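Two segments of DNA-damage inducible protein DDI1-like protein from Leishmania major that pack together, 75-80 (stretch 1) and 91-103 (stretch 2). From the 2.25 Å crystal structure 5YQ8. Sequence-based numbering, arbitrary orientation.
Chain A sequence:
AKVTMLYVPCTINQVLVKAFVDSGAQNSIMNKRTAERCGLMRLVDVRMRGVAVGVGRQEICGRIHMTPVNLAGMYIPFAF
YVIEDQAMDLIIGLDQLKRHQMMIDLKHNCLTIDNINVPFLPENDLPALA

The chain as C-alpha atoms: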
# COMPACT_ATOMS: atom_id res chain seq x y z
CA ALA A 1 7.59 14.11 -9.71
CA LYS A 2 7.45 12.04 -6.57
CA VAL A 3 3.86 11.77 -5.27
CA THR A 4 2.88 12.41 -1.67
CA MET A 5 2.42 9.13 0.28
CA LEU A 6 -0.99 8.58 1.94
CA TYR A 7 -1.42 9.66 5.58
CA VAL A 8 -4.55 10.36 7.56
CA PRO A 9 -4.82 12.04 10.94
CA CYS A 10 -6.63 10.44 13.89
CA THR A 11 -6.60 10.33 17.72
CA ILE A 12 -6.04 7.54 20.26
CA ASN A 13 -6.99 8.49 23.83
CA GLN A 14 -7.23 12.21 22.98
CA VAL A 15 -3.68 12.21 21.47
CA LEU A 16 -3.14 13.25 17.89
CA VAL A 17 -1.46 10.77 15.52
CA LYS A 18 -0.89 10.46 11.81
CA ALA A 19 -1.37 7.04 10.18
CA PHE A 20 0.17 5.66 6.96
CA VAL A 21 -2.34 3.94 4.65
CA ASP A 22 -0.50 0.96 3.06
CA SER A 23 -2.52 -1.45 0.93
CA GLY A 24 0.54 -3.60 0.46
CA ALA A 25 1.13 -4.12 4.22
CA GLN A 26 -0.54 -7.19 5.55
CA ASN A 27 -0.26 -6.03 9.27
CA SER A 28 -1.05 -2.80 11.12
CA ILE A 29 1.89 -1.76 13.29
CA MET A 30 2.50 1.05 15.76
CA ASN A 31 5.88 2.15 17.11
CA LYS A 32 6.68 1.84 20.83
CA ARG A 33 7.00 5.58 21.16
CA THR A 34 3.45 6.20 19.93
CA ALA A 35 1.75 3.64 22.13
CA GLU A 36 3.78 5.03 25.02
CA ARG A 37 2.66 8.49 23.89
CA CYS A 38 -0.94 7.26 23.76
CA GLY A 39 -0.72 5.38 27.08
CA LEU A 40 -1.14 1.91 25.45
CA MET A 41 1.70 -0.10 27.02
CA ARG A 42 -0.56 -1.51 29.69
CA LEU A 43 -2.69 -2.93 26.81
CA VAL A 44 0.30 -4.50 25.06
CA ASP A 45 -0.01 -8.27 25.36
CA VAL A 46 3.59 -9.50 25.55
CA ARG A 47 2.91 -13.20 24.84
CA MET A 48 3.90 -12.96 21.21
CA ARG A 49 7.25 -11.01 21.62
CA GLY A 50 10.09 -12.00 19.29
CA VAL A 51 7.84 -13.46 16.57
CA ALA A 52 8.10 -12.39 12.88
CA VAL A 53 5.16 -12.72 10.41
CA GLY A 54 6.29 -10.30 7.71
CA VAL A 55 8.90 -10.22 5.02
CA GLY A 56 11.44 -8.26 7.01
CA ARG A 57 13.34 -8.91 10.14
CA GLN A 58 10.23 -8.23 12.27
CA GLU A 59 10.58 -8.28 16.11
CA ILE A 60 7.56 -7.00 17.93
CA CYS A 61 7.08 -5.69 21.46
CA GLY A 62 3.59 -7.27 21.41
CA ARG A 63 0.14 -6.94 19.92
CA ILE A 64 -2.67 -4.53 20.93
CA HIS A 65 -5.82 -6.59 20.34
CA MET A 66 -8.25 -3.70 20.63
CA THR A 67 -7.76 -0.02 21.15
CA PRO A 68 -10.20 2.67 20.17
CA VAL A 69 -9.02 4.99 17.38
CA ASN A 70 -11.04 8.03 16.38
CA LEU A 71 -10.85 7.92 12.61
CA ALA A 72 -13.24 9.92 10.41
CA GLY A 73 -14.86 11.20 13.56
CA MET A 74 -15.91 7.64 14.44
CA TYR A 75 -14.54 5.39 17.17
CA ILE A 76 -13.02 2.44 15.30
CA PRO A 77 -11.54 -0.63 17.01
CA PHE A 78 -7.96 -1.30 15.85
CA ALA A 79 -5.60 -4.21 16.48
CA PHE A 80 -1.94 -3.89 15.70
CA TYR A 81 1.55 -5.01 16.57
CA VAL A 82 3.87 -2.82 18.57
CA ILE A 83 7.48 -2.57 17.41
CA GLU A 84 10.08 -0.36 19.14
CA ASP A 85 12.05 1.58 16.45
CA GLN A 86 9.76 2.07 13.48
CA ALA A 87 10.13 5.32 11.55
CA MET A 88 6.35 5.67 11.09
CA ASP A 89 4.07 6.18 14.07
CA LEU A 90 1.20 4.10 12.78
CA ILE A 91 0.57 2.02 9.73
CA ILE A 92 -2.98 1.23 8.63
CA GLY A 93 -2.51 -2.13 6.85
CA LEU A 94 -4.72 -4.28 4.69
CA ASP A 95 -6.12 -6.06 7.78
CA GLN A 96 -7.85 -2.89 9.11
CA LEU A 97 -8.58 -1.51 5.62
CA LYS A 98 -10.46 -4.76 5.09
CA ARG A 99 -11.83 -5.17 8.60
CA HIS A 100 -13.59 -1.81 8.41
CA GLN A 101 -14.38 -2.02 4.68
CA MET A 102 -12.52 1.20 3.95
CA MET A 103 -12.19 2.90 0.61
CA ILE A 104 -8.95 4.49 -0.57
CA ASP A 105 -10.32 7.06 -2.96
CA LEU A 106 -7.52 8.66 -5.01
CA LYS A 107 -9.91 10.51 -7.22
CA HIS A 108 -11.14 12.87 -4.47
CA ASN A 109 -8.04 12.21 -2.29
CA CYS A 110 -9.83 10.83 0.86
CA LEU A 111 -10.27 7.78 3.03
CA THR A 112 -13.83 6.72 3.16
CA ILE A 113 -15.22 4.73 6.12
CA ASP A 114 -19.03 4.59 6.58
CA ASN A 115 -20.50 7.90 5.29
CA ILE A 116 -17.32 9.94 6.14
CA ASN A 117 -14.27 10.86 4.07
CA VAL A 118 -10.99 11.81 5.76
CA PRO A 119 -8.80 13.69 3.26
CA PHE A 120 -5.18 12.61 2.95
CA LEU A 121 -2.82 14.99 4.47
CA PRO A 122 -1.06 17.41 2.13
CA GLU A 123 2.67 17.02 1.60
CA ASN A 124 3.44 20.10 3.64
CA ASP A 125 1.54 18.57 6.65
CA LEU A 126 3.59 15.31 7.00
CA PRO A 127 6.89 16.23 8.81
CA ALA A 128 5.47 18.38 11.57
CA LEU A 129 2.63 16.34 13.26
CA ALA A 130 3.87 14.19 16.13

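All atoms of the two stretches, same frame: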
# COMPACT_ATOMS: atom_id res chain seq x y z
N TYR A 75 -15.38 6.37 16.39
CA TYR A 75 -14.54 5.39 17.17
C TYR A 75 -14.45 4.05 16.49
O TYR A 75 -15.45 3.42 16.34
CB TYR A 75 -15.07 5.25 18.62
CG TYR A 75 -14.63 6.43 19.43
CD1 TYR A 75 -15.34 7.63 19.37
CD2 TYR A 75 -13.47 6.40 20.19
CE1 TYR A 75 -14.95 8.76 20.08
CE2 TYR A 75 -13.04 7.54 20.89
CZ TYR A 75 -13.81 8.71 20.83
OH TYR A 75 -13.40 9.84 21.51
N ILE A 76 -13.25 3.65 16.06
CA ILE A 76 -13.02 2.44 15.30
C ILE A 76 -12.04 1.51 16.03
O ILE A 76 -10.93 1.91 16.37
CB ILE A 76 -12.45 2.79 13.92
CG1 ILE A 76 -13.56 3.40 13.14
CG2 ILE A 76 -11.95 1.55 13.18
CD1 ILE A 76 -13.07 4.54 12.32
N PRO A 77 -12.41 0.24 16.27
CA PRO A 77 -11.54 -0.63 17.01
C PRO A 77 -10.42 -1.13 16.12
O PRO A 77 -10.72 -1.79 15.10
CB PRO A 77 -12.47 -1.78 17.44
CG PRO A 77 -13.54 -1.78 16.43
CD PRO A 77 -13.69 -0.40 15.96
N PHE A 78 -9.16 -0.81 16.49
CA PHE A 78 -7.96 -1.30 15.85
C PHE A 78 -7.27 -2.38 16.64
O PHE A 78 -7.31 -2.43 17.84
CB PHE A 78 -6.99 -0.16 15.63
CG PHE A 78 -7.21 0.55 14.29
CD1 PHE A 78 -8.39 1.28 14.06
CD2 PHE A 78 -6.27 0.43 13.26
CE1 PHE A 78 -8.63 1.88 12.86
CE2 PHE A 78 -6.52 1.05 12.04
CZ PHE A 78 -7.69 1.77 11.85
N ALA A 79 -6.57 -3.25 15.92
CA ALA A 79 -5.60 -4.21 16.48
C ALA A 79 -4.34 -4.08 15.65
O ALA A 79 -4.41 -3.98 14.38
CB ALA A 79 -6.08 -5.63 16.37
N PHE A 80 -3.21 -4.00 16.35
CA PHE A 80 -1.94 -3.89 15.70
C PHE A 80 -0.78 -4.36 16.54
O PHE A 80 -0.91 -4.52 17.73
CB PHE A 80 -1.70 -2.46 15.30
CG PHE A 80 -2.04 -1.49 16.34
CD1 PHE A 80 -1.29 -1.39 17.47
CD2 PHE A 80 -3.15 -0.71 16.18
CE1 PHE A 80 -1.66 -0.50 18.42
CE2 PHE A 80 -3.54 0.14 17.11
CZ PHE A 80 -2.79 0.26 18.23
N ILE A 91 0.86 2.53 11.03
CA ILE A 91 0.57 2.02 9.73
C ILE A 91 -0.82 1.34 9.76
O ILE A 91 -1.04 0.37 10.56
CB ILE A 91 1.65 1.04 9.29
CG1 ILE A 91 3.01 1.72 9.46
CG2 ILE A 91 1.42 0.70 7.85
CD1 ILE A 91 4.21 0.89 9.13
N ILE A 92 -1.74 1.87 8.94
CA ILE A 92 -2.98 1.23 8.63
C ILE A 92 -2.73 0.19 7.53
O ILE A 92 -2.52 0.54 6.38
CB ILE A 92 -3.99 2.26 8.20
CG1 ILE A 92 -4.27 3.21 9.35
CG2 ILE A 92 -5.32 1.59 7.81
CD1 ILE A 92 -5.31 4.23 9.02
N GLY A 93 -2.71 -1.09 7.87
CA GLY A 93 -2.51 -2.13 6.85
C GLY A 93 -3.80 -2.62 6.23
O GLY A 93 -4.94 -2.20 6.55
N LEU A 94 -3.63 -3.59 5.36
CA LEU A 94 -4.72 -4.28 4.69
C LEU A 94 -5.65 -5.06 5.65
O LEU A 94 -6.79 -5.22 5.36
CB LEU A 94 -4.10 -5.21 3.63
CG LEU A 94 -4.98 -5.60 2.44
CD1 LEU A 94 -5.55 -4.35 1.80
CD2 LEU A 94 -4.20 -6.46 1.48
N ASP A 95 -5.20 -5.54 6.79
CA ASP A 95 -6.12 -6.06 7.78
C ASP A 95 -7.24 -5.08 8.20
O ASP A 95 -8.44 -5.43 8.19
CB ASP A 95 -5.34 -6.50 9.04
CG ASP A 95 -4.09 -5.63 9.33
OD1 ASP A 95 -3.62 -4.86 8.40
OD2 ASP A 95 -3.54 -5.78 10.45
N GLN A 96 -6.87 -3.88 8.63
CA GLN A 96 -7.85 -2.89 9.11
C GLN A 96 -8.57 -2.19 7.96
O GLN A 96 -9.72 -1.89 8.05
CB GLN A 96 -7.17 -1.86 10.04
CG GLN A 96 -6.57 -2.45 11.32
CD GLN A 96 -7.60 -2.94 12.27
OE1 GLN A 96 -8.67 -2.35 12.37
NE2 GLN A 96 -7.29 -4.01 12.98
N LEU A 97 -7.90 -1.97 6.84
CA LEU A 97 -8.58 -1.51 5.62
C LEU A 97 -9.70 -2.44 5.21
O LEU A 97 -10.78 -1.99 4.85
CB LEU A 97 -7.60 -1.36 4.47
CG LEU A 97 -6.70 -0.11 4.47
CD1 LEU A 97 -5.68 -0.16 3.38
CD2 LEU A 97 -7.56 1.14 4.33
N LYS A 98 -9.45 -3.73 5.28
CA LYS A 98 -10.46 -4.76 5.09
C LYS A 98 -11.41 -4.98 6.25
O LYS A 98 -12.59 -5.06 6.07
CB LYS A 98 -9.81 -6.09 4.70
CG LYS A 98 -9.11 -6.07 3.36
CD LYS A 98 -9.13 -7.50 2.83
CE LYS A 98 -9.15 -7.56 1.35
NZ LYS A 98 -8.76 -8.93 1.01
N ARG A 99 -10.94 -4.97 7.46
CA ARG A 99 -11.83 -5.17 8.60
C ARG A 99 -12.95 -4.12 8.71
O ARG A 99 -14.07 -4.41 9.12
CB ARG A 99 -10.96 -5.18 9.87
CG ARG A 99 -11.70 -4.93 11.16
CD ARG A 99 -12.67 -6.07 11.42
NE ARG A 99 -13.39 -5.69 12.60
CZ ARG A 99 -14.50 -4.98 12.61
NH1 ARG A 99 -15.09 -4.59 11.49
NH2 ARG A 99 -15.00 -4.60 13.77
N HIS A 100 -12.63 -2.90 8.37
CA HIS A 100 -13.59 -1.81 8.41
C HIS A 100 -14.08 -1.36 7.03
O HIS A 100 -14.74 -0.31 6.91
CB HIS A 100 -12.99 -0.62 9.19
CG HIS A 100 -12.50 -1.00 10.54
ND1 HIS A 100 -13.35 -1.29 11.58
CD2 HIS A 100 -11.25 -1.20 11.00
CE1 HIS A 100 -12.63 -1.62 12.64
NE2 HIS A 100 -11.35 -1.59 12.31
N GLN A 101 -13.81 -2.17 6.01
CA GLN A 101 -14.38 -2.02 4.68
C GLN A 101 -14.14 -0.62 4.15
O GLN A 101 -15.03 0.01 3.60
CB GLN A 101 -15.86 -2.33 4.75
CG GLN A 101 -16.19 -3.74 5.24
CD GLN A 101 -17.66 -3.98 5.27
OE1 GLN A 101 -18.45 -3.05 5.01
NE2 GLN A 101 -18.07 -5.19 5.65
N MET A 102 -12.91 -0.14 4.34
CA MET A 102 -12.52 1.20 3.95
C MET A 102 -12.39 1.31 2.44
O MET A 102 -12.36 0.33 1.71
CB MET A 102 -11.20 1.63 4.67
CG MET A 102 -11.36 1.72 6.16
SD MET A 102 -9.80 2.20 6.94
CE MET A 102 -10.02 1.71 8.66
N MET A 103 -12.31 2.56 1.99
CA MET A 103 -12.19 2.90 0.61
C MET A 103 -11.07 3.92 0.52
O MET A 103 -11.10 4.98 1.18
CB MET A 103 -13.51 3.42 0.06
CG MET A 103 -14.72 2.42 0.10
SD MET A 103 -16.41 3.11 -0.01
CE MET A 103 -17.45 1.75 0.51
O HOH W 1 -9.54 -4.12 15.35

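The polar centre is a pair of strand carbonyls, Pro77 O and Ala79 O, met by His100, just past the helix, and by Gln96 within it. His100 NE2 donates to Pro77 O at 2.9 Å, a short bond but a weak one, because the N-H is bent well away from the acceptor. The same His100 NE2 lies 2.8 Å from Gln96 OE1, another weak hydrogen bond, so its single hydrogen is shared between a strand acceptor and a helix acceptor one turn earlier. The Gln96 amide is turned to match: OE1 faces His100 and NE2 faces Ala79, where Gln96 NE2 makes a weak bond of 3.2 Å to Ala79 O. Gln96 NE2 also sits 3.1 Å from Ala79 N, but both are donors and no bond results. Water 1 bridges the two stretches, donating to Pro77 O at 2.6 Å and accepting from Gln96 NE2 at 3.3 Å.

Proline suits position 77 in a simple sense: it has no amide hydrogen to satisfy, yet its carbonyl remains free to accept both from His100 NE2 and from the water. The rule is one of economy, with several bent bonds sharing a few atoms instead of one ideal pair.

The geometry behind this is a helix, 94-99, running nearly antiparallel to the strand, at 155° with axes 9.2 Å apart at closest approach. Gln96 and His100 are four residues apart, so both CA-to-CB bonds point toward the strand, and the register pairs Phe78 with Gln96 and Ile76 with His100. Leu97, between them in sequence, points away. His100 is the first residue to leave helical phi/psi, and His100 N still bonds to Gln96 O at 3.1 Å.

The imidazole works as a surface as well as a donor. Ile76 CG2 lies 3.3 Å from the His100 ring centroid, nearly along the ring normal, a close CH-pi contact over the face, while Pro77 O approaches at the ring edge. A flat ring can thus serve a methyl and a carbonyl at once.

The stretches bury 363 Å² between them, and Phe78 has the largest covered area of the strand residues. Its CA-to-CB bond points sideways, but the ring reaches nearer, bringing Phe78 CD2 to 3.5 Å from Gln96 CG, with Gln96 CD over one face. Beyond that, Phe78 CE2 meets Ile92 CG1 at 4.1 Å and Phe78 CZ meets Met102 CE at 4.0 Å; all three residues are buried, and their apolar side chains suit a place away from solvent. The Phe78 and His100 rings are near parallel but slid apart, barely overlapping. At the margin, Pro77 CG approaches Arg99 NH2 at 4.1 Å.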